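Local coordinates for protein hemolysin (Xylella fastidiosa, PDB 2OAI) that probably binds flavin adenine dinucleotide as a CBS-domain-containing membrane protein, and binds calcium ions in its CorC_HlyC transporter-associated domain, the part present here, at residues I61-V64 against G65-F68. Residues are numbered along the deposited sequence; the frame is centred on the assembly and turned at random.
Sequences IPHV and GEYF
E66 turns its carboxylate back onto H63, the first residue of the type II beta turn H63 to E66. Its CB starts 3.5 Å from H63 O, the carbonyl that takes the closing bond of the turn from E66 N at 3.1 Å. The first torsion (chi1 -67°) puts CG beside the backbone N and anti to the carbonyl carbon; CG passes H63 O at 3.6 Å. From there the chain runs extended to CD, and OE2 accepts the N-H of H63 (N to OE2, 2.7 Å) on its anti lone pair, almost straight at 171°. The same oxygen, OE2, brushes P62 CA at 3.4 Å and P62 CB, and lies obliquely off the H63 imidazole, whose plane is 69° from the carboxylate. H63 thus gives its N-H to the side chain of E66 and its C=O to the backbone N-H of E66. G65 has the positive phi of the third position of a type II turn, a conformation that calls for glycine. R60 forms a salt bridge to OE2, which probably favours the charged carboxylate. The turn leads from helix 50-58 into strand 67-70, outermost in this chain's five-stranded sheet: P62 rests on I55 of the helix, G65 and E66 bond through their backbones to I77, and V64 packs near calcium-binding L80 and against V13 of the second subunit.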
loop_
_atom_site.group_PDB
_atom_site.type_symbol
_atom_site.label_atom_id
_atom_site.label_comp_id
_atom_site.label_asym_id
_atom_site.label_seq_id
_atom_site.Cartn_x
_atom_site.Cartn_y
_atom_site.Cartn_z
ATOM N N ILE A 61 -3.847 -8.713 14.608
ATOM C CA ILE A 61 -3.161 -8.214 13.423
ATOM C C ILE A 61 -4.163 -8.200 12.265
ATOM O O ILE A 61 -4.594 -9.254 11.808
ATOM C CB ILE A 61 -1.947 -9.080 13.039
ATOM C CG1 ILE A 61 -0.985 -9.209 14.233
ATOM C CG2 ILE A 61 -1.239 -8.452 11.822
ATOM C CD1 ILE A 61 -0.019 -10.383 14.145
ATOM N N PRO A 62 -4.507 -7.001 11.771
ATOM C CA PRO A 62 -5.566 -6.886 10.743
ATOM C C PRO A 62 -5.146 -7.451 9.382
ATOM O O PRO A 62 -3.951 -7.622 9.135
ATOM C CB PRO A 62 -5.815 -5.381 10.664
ATOM C CG PRO A 62 -4.473 -4.779 11.003
ATOM C CD PRO A 62 -3.909 -5.695 12.107
ATOM N N HIS A 63 -6.112 -7.798 8.525
ATOM C CA HIS A 63 -5.796 -8.218 7.172
ATOM C C HIS A 63 -5.567 -6.942 6.357
ATOM O O HIS A 63 -6.169 -5.884 6.619
ATOM C CB HIS A 63 -6.983 -8.931 6.486
ATOM C CG HIS A 63 -7.203 -10.342 6.913
ATOM N ND1 HIS A 63 -7.411 -10.710 8.226
ATOM C CD2 HIS A 63 -7.321 -11.478 6.179
ATOM C CE1 HIS A 63 -7.610 -12.017 8.288
ATOM N NE2 HIS A 63 -7.568 -12.508 7.059
ATOM N N VAL A 64 -4.751 -7.043 5.316
ATOM C CA VAL A 64 -4.686 -5.949 4.333
ATOM C C VAL A 64 -6.093 -5.711 3.790
ATOM O O VAL A 64 -6.824 -6.669 3.502
ATOM C CB VAL A 64 -3.697 -6.283 3.175
ATOM C CG1 VAL A 64 -3.808 -5.269 2.041
ATOM C CG2 VAL A 64 -2.245 -6.366 3.717
ATOM N N GLY A 65 -6.461 -4.438 3.676
ATOM C CA GLY A 65 -7.760 -4.030 3.176
ATOM C C GLY A 65 -8.760 -3.703 4.285
ATOM O O GLY A 65 -9.817 -3.120 4.001
ATOM N N GLU A 66 -8.473 -4.108 5.515
ATOM C CA GLU A 66 -9.329 -3.698 6.635
ATOM C C GLU A 66 -9.069 -2.225 6.943
ATOM O O GLU A 66 -8.009 -1.705 6.594
ATOM C CB GLU A 66 -9.112 -4.553 7.868
ATOM C CG GLU A 66 -9.560 -6.004 7.693
ATOM C CD GLU A 66 -9.597 -6.731 9.024
ATOM O OE1 GLU A 66 -10.583 -6.575 9.770
ATOM O OE2 GLU A 66 -8.633 -7.457 9.346
ATOM N N TYR A 67 -10.063 -1.544 7.511
ATOM C CA TYR A 67 -9.926 -0.107 7.774
ATOM C C TYR A 67 -10.784 0.310 8.943
ATOM O O TYR A 67 -11.673 -0.455 9.384
ATOM C CB TYR A 67 -10.311 0.738 6.550
ATOM C CG TYR A 67 -11.768 0.573 6.123
ATOM C CD1 TYR A 67 -12.789 1.363 6.687
ATOM C CD2 TYR A 67 -12.132 -0.417 5.199
ATOM C CE1 TYR A 67 -14.113 1.214 6.282
ATOM C CE2 TYR A 67 -13.448 -0.579 4.793
ATOM C CZ TYR A 67 -14.436 0.243 5.340
ATOM O OH TYR A 67 -15.742 0.084 4.945
ATOM N N PHE A 68 -10.496 1.501 9.464
ATOM C CA PHE A 68 -11.350 2.102 10.485
ATOM C C PHE A 68 -11.251 3.612 10.315
ATOM O O PHE A 68 -10.348 4.101 9.640
ATOM C CB PHE A 68 -10.937 1.665 11.904
ATOM C CG PHE A 68 -9.537 2.100 12.309
ATOM C CD1 PHE A 68 -8.421 1.342 11.935
ATOM C CD2 PHE A 68 -9.336 3.261 13.065
ATOM C CE1 PHE A 68 -7.110 1.715 12.307
ATOM C CE2 PHE A 68 -8.019 3.650 13.439
ATOM C CZ PHE A 68 -6.910 2.861 13.045
#